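Local coordinates for protein CofB (Escherichia coli, PDB 5AX6) that serves as a minor pilin subunit of the CFA/III type IVb pilus of enterotoxigenic bacteria and, as a homotrimer, probably takes part in pilus assembly, at residues 233-236 with 240-243; 257-262 with 268-273; 282-287 with 293-298. All blocks are in the same frame, centred on the assembly; numbering follows the deposited sequence. Where two conformers were deposited one is given.

Contact 1: residues 233-236 with 240-243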
# COMPACT_ATOMS: atom_id res chain seq x y z
N LYS A 233 -5.69 -13.52 20.66
CA LYS A 233 -4.49 -14.15 20.12
C LYS A 233 -4.42 -14.12 18.59
O LYS A 233 -3.33 -14.02 18.01
CB LYS A 233 -4.43 -15.59 20.62
CG LYS A 233 -3.20 -16.38 20.22
CD LYS A 233 -3.27 -17.76 20.88
CE LYS A 233 -2.19 -18.70 20.41
NZ LYS A 233 -2.44 -20.05 21.01
N PHE A 234 -5.57 -14.24 17.94
CA PHE A 234 -5.65 -14.31 16.49
C PHE A 234 -6.32 -13.10 15.87
O PHE A 234 -7.21 -12.50 16.46
CB PHE A 234 -6.41 -15.56 16.06
CG PHE A 234 -5.83 -16.83 16.59
CD1 PHE A 234 -4.56 -17.23 16.22
CD2 PHE A 234 -6.56 -17.63 17.46
CE1 PHE A 234 -4.02 -18.43 16.71
CE2 PHE A 234 -6.03 -18.81 17.96
CZ PHE A 234 -4.76 -19.21 17.57
N LEU A 235 -5.92 -12.76 14.64
CA LEU A 235 -6.61 -11.69 13.92
C LEU A 235 -8.03 -12.13 13.59
O LEU A 235 -8.28 -13.31 13.32
CB LEU A 235 -5.86 -11.32 12.63
CG LEU A 235 -4.40 -10.88 12.78
CD1 LEU A 235 -3.90 -10.34 11.43
CD2 LEU A 235 -4.24 -9.80 13.89
N ARG A 236 -8.95 -11.18 13.61
CA ARG A 236 -10.37 -11.47 13.50
C ARG A 236 -10.98 -11.01 12.18
O ARG A 236 -10.62 -9.96 11.67
CB ARG A 236 -11.15 -10.79 14.64
CG ARG A 236 -10.82 -11.29 16.05
CD ARG A 236 -11.61 -10.46 17.09
NE ARG A 236 -13.05 -10.54 16.85
CZ ARG A 236 -13.88 -11.34 17.51
NH1 ARG A 236 -13.43 -12.13 18.47
NH2 ARG A 236 -15.17 -11.34 17.18
N ARG A 240 -11.38 -6.64 14.98
CA ARG A 240 -11.29 -6.11 16.35
C ARG A 240 -9.99 -6.45 17.10
O ARG A 240 -9.81 -6.05 18.25
CB ARG A 240 -12.51 -6.58 17.16
CG ARG A 240 -13.82 -5.90 16.69
CD ARG A 240 -15.06 -6.40 17.45
NE ARG A 240 -14.89 -6.30 18.90
CZ ARG A 240 -14.90 -5.16 19.58
NH1 ARG A 240 -15.06 -4.01 18.94
NH2 ARG A 240 -14.74 -5.17 20.89
N VAL A 241 -9.07 -7.17 16.46
CA VAL A 241 -7.76 -7.44 17.08
C VAL A 241 -6.63 -6.83 16.23
O VAL A 241 -6.56 -7.07 15.03
CB VAL A 241 -7.55 -8.96 17.26
CG1 VAL A 241 -6.08 -9.28 17.57
CG2 VAL A 241 -8.46 -9.49 18.38
N GLY A 242 -5.77 -6.03 16.85
CA GLY A 242 -4.67 -5.39 16.14
C GLY A 242 -3.53 -6.34 15.79
O GLY A 242 -3.26 -7.31 16.52
N ALA A 243 -2.84 -6.06 14.69
CA ALA A 243 -1.66 -6.82 14.32
C ALA A 243 -0.36 -6.09 14.69
O ALA A 243 -0.18 -4.90 14.36
CB ALA A 243 -1.68 -7.11 12.82
O HOH W 1 -8.46 -8.39 13.77
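Leu235 and Arg236 meet Val241 across a short loop-to-loop packing contact, bridged by water, in the linker that follows strand 220-227 and precedes strand 246-247. Val241 is the wedge. Its CG2 lies against Arg236 CD at 3.5 Å, the two side chains crossing at about a right angle, while CG1 comes within 3.6 Å of Phe234 O on the other segment. CG1 sits anti to the backbone N (chi1 166°), which turns the two methyls to different partners, CG1 to Phe234 O and Leu235 CD2, CG2 to the aliphatic part of Arg236. Leu235 uses one branch, CD2, which touches Ala243 CB at 3.9 Å and rests near the carbonyl oxygens of Val241 and Gly242. No direct hydrogen bond joins the two segments. Instead one water accepts from both backbones, from Arg236 N at 2.8 Å and from Val241 N at 3.0 Å, and so satisfies two amides. Arg236 and Arg240 run side by side in the same direction with their guanidinium planes 79° apart. Other partners take up these like charges: Asp238 forms a salt bridge with Arg236, and Glu40 of the second subunit forms one with Arg240, which also bonds Gln29 O of that subunit. Around the trimer, Phe234 meets Phe234 of both other subunits edge-to-face and Leu235 packs on its own copies. Strand 29-34 of the second subunit runs beside Arg240, supplying Gln29, Ile30 and Thr31 as its neighbours.

Contact 2: residues 257-262 with 268-273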
# COMPACT_ATOMS: atom_id res chain seq x y z
N PRO A 257 7.12 -10.10 1.99
CA PRO A 257 7.23 -8.79 2.63
C PRO A 257 6.39 -8.69 3.89
O PRO A 257 5.45 -9.48 4.07
CB PRO A 257 6.71 -7.82 1.57
CG PRO A 257 6.77 -8.58 0.28
CD PRO A 257 6.53 -10.01 0.64
N CYS A 258 6.73 -7.73 4.74
CA CYS A 258 6.00 -7.49 5.99
C CYS A 258 5.51 -6.06 6.06
O CYS A 258 6.19 -5.15 5.59
CB CYS A 258 6.88 -7.78 7.20
SG CYS A 258 7.48 -9.46 7.25
N LEU A 259 4.33 -5.88 6.64
CA LEU A 259 3.79 -4.57 6.98
C LEU A 259 3.69 -4.41 8.50
O LEU A 259 3.18 -5.30 9.19
CB LEU A 259 2.40 -4.38 6.37
CG LEU A 259 2.28 -4.16 4.88
CD1 LEU A 259 0.79 -4.19 4.50
CD2 LEU A 259 2.91 -2.81 4.49
N ALA A 260 4.14 -3.27 9.01
CA ALA A 260 4.01 -2.95 10.43
C ALA A 260 3.90 -1.44 10.59
O ALA A 260 4.38 -0.69 9.74
CB ALA A 260 5.19 -3.49 11.22
N ALA A 261 3.30 -1.00 11.69
CA ALA A 261 3.15 0.43 11.95
C ALA A 261 4.44 1.00 12.55
O ALA A 261 5.11 0.33 13.31
CB ALA A 261 2.00 0.67 12.89
N ASP A 262 4.77 2.25 12.23
CA ASP A 262 5.79 2.94 13.02
C ASP A 262 5.12 3.57 14.25
O ASP A 262 3.91 3.43 14.43
CB ASP A 262 6.53 3.99 12.18
CG ASP A 262 5.73 5.27 11.97
OD1 ASP A 262 4.52 5.33 12.27
OD2 ASP A 262 6.33 6.24 11.47
N LEU A 268 2.03 2.99 7.91
CA LEU A 268 2.31 1.56 7.73
C LEU A 268 3.57 1.44 6.90
O LEU A 268 3.69 2.10 5.86
CB LEU A 268 1.17 0.83 7.01
CG LEU A 268 -0.13 0.43 7.69
CD1 LEU A 268 -0.98 -0.37 6.69
CD2 LEU A 268 0.16 -0.40 8.94
N VAL A 269 4.48 0.57 7.33
CA VAL A 269 5.80 0.45 6.73
C VAL A 269 6.02 -0.93 6.13
O VAL A 269 5.85 -1.96 6.79
CB VAL A 269 6.90 0.72 7.77
CG1 VAL A 269 8.26 0.82 7.07
CG2 VAL A 269 6.58 2.00 8.55
N LEU A 270 6.42 -0.94 4.87
CA LEU A 270 6.71 -2.15 4.13
C LEU A 270 8.20 -2.45 4.16
O LEU A 270 9.01 -1.58 3.84
CB LEU A 270 6.24 -2.00 2.68
CG LEU A 270 6.52 -3.17 1.74
CD1 LEU A 270 5.65 -4.35 2.12
CD2 LEU A 270 6.30 -2.76 0.27
N THR A 271 8.57 -3.67 4.55
CA THR A 271 9.98 -4.10 4.54
C THR A 271 10.11 -5.43 3.82
O THR A 271 9.12 -6.17 3.66
CB THR A 271 10.56 -4.23 5.97
OG1 THR A 271 9.69 -5.03 6.78
CG2 THR A 271 10.72 -2.87 6.61
N LYS A 272 11.32 -5.76 3.38
CA LYS A 272 11.55 -6.95 2.57
C LYS A 272 11.31 -8.23 3.36
O LYS A 272 11.39 -8.24 4.58
CB LYS A 272 12.97 -6.96 2.00
CG LYS A 272 14.03 -7.20 3.06
CD LYS A 272 15.38 -7.46 2.42
CE LYS A 272 16.45 -7.70 3.47
NZ LYS A 272 16.12 -8.90 4.29
N GLY A 273 11.02 -9.31 2.64
CA GLY A 273 10.83 -10.60 3.27
C GLY A 273 12.15 -11.34 3.35
O GLY A 273 13.12 -10.99 2.67
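Strands 258-261 and 267-271 form an antiparallel beta hairpin in the CofB beta-repeat domain. Two hydrogen-bonded pairs carry it. Cys258 and Thr271 exchange bonds in both directions, Cys258 N to Thr271 O at 3.1 Å and Thr271 N to Cys258 O at 3.0 Å; Ala260 and Val269 do the same, the shorter bond running from Val269 N to Ala260 O at 2.7 Å. Between them, at the non-hydrogen-bonded pair Leu259-Leu270, Leu259 CD2 lies against Leu270 CB at 3.9 Å. With chi1 at 178° the Leu270 side chain extends away from its own N, which lets its CD1 meet Pro257 CB at 3.7 Å. These leucines share a face with Ala261 and Leu268, while Cys258, Ala260, Val269 and Thr271 occupy the other. There Cys258 CB stands 4.0 Å from Thr271 OG1, and its sulfur is joined to Cys247. Leu268, Val269 and Leu270 also pair in parallel with a strand of the second subunit, so the sheet runs on across the interface. The chemistry implies a division of labour: backbone bonds set the register, one apolar face packs toward the trimer partners, and a disulfide on the other face ties in the neighbouring edge strand 246-247.

Contact 3: residues 282-287 with 293-298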
# COMPACT_ATOMS: atom_id res chain seq x y z
N GLY A 282 8.54 -3.58 -2.48
CA GLY A 282 7.66 -2.95 -3.44
C GLY A 282 6.20 -3.20 -3.20
O GLY A 282 5.79 -4.29 -2.77
N LEU A 283 5.40 -2.17 -3.45
CA LEU A 283 3.95 -2.31 -3.50
C LEU A 283 3.54 -2.31 -4.95
O LEU A 283 3.92 -1.41 -5.71
CB LEU A 283 3.26 -1.17 -2.74
CG LEU A 283 3.44 -1.13 -1.22
CD1 LEU A 283 3.10 0.25 -0.70
CD2 LEU A 283 2.56 -2.18 -0.56
N CYS A 284 2.76 -3.30 -5.35
CA CYS A 284 2.43 -3.50 -6.75
C CYS A 284 0.94 -3.58 -7.04
O CYS A 284 0.13 -3.91 -6.17
CB CYS A 284 3.10 -4.77 -7.28
SG CYS A 284 4.86 -4.90 -6.90
N TRP A 285 0.61 -3.30 -8.30
CA TRP A 285 -0.73 -3.45 -8.85
C TRP A 285 -0.70 -4.46 -10.00
O TRP A 285 0.22 -4.43 -10.82
CB TRP A 285 -1.25 -2.11 -9.41
CG TRP A 285 -1.40 -0.99 -8.45
CD1 TRP A 285 -2.56 -0.50 -7.94
CD2 TRP A 285 -0.35 -0.17 -7.91
NE1 TRP A 285 -2.31 0.55 -7.09
CE2 TRP A 285 -0.95 0.77 -7.06
CE3 TRP A 285 1.04 -0.17 -8.04
CZ2 TRP A 285 -0.22 1.72 -6.34
CZ3 TRP A 285 1.78 0.78 -7.33
CH2 TRP A 285 1.14 1.71 -6.50
N ASP A 286 -1.71 -5.31 -10.09
CA ASP A 286 -1.79 -6.25 -11.22
C ASP A 286 -3.22 -6.38 -11.73
O ASP A 286 -4.15 -6.63 -10.96
CB ASP A 286 -1.24 -7.62 -10.80
CG ASP A 286 -0.91 -8.51 -11.99
OD1 ASP A 286 -1.02 -8.06 -13.15
OD2 ASP A 286 -0.54 -9.67 -11.75
N LEU A 287 -3.39 -6.15 -13.03
CA LEU A 287 -4.67 -6.32 -13.70
C LEU A 287 -4.93 -7.77 -14.06
O LEU A 287 -6.07 -8.18 -14.27
CB LEU A 287 -4.72 -5.47 -14.97
CG LEU A 287 -4.61 -3.96 -14.78
CD1 LEU A 287 -4.66 -3.27 -16.15
CD2 LEU A 287 -5.73 -3.45 -13.90
N LYS A 293 2.80 -6.57 -14.07
CA LYS A 293 2.33 -5.82 -12.92
C LYS A 293 3.23 -4.58 -12.79
O LYS A 293 4.34 -4.55 -13.33
CB LYS A 293 2.35 -6.67 -11.64
CG LYS A 293 3.73 -6.93 -11.08
CD LYS A 293 3.66 -7.77 -9.81
CE LYS A 293 5.03 -8.26 -9.41
NZ LYS A 293 5.42 -9.42 -10.28
N LEU A 294 2.72 -3.55 -12.13
CA LEU A 294 3.49 -2.33 -11.93
C LEU A 294 3.81 -2.20 -10.45
O LEU A 294 2.93 -2.42 -9.61
CB LEU A 294 2.71 -1.10 -12.41
CG LEU A 294 2.28 -1.13 -13.88
CD1 LEU A 294 1.54 0.16 -14.22
CD2 LEU A 294 3.52 -1.31 -14.77
N CYS A 295 5.05 -1.86 -10.12
CA CYS A 295 5.48 -1.79 -8.73
C CYS A 295 6.07 -0.44 -8.39
O CYS A 295 6.83 0.12 -9.17
CB CYS A 295 6.51 -2.88 -8.42
SG CYS A 295 5.87 -4.56 -8.65
N LEU A 296 5.72 0.06 -7.20
CA LEU A 296 6.42 1.19 -6.59
C LEU A 296 7.43 0.60 -5.63
O LEU A 296 7.06 0.08 -4.58
CB LEU A 296 5.48 2.13 -5.84
CG LEU A 296 4.83 3.31 -6.53
CD1 LEU A 296 3.99 4.12 -5.52
CD2 LEU A 296 5.90 4.17 -7.20
N THR A 297 8.71 0.72 -5.98
CA THR A 297 9.77 -0.01 -5.30
C THR A 297 10.80 0.93 -4.71
O THR A 297 11.18 1.91 -5.35
CB THR A 297 10.46 -0.96 -6.27
OG1 THR A 297 9.47 -1.82 -6.85
CG2 THR A 297 11.53 -1.79 -5.57
N GLN A 298 11.28 0.62 -3.51
CA GLN A 298 12.31 1.45 -2.90
C GLN A 298 13.68 0.92 -3.29
O GLN A 298 13.96 -0.27 -3.15
CB GLN A 298 12.19 1.47 -1.38
CG GLN A 298 13.10 2.52 -0.74
CD GLN A 298 13.04 2.47 0.77
OE1 GLN A 298 12.63 1.47 1.35
NE2 GLN A 298 13.45 3.56 1.43
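Cys284 and Cys295 both hold SG anti to the carbonyl carbon (chi1 -49° and -61°), which brings the two sulfurs together in a disulfide of 2.0 Å across a non-hydrogen-bonded pair of the antiparallel hairpin 282-285 with 294-298. On the other face Trp285, its CG likewise beside the backbone N, turns the edge of its indole to the neighbouring strand. Leu294 O lies in the ring plane, 3.3 Å from Trp285 CE3, and Leu296 CD1 touches Trp285 CH2 at 3.9 Å. Backbone bonds flank the cystine, with Leu296 N to Leu283 O at 2.8 Å and Trp285 N to Leu294 O, also 2.8 Å, nearly straight at 164°. Gly282 CA adds a CA-H...O contact to Leu296 O at 3.3 Å. Next to Trp285, Lys293 CB packs 3.8 Å from Asp286 CG, but the amine leads away to a salt bridge with Asp317. Trp285 NE1 donates to Leu296 O of the third subunit, and strand 282-285 pairs in parallel with a strand of that chain. With an alanine at Trp285, Leu296 would probably lose its aromatic neighbour and Leu296 O of the third subunit would be left without its indole donor. The chemistry implies a hairpin locked twice within the chain, by cystine and by backbone bonds, whose tryptophan adds a polar link between subunits.

In the fold
The three contacts follow one another along the chain, each closing before the next opens. Contact 1 lies in the loop after strand 220-227, and its centre is about 17 Å from that of contact 2 and 27 Å from that of contact 3, with no touch to either. Contacts 2 and 3, centres about 15 Å apart, are hairpins of two successive three-stranded antiparallel sheets in the beta-repeat domain; they meet where Leu270 CD2 packs 3.4 Å from Gly282 O. All three also touch the second subunit. The series runs from strand 220-227 of the seven-stranded sheet toward the four-stranded sheet that begins with strand 327-333, consistent with a central region that holds the trimer together.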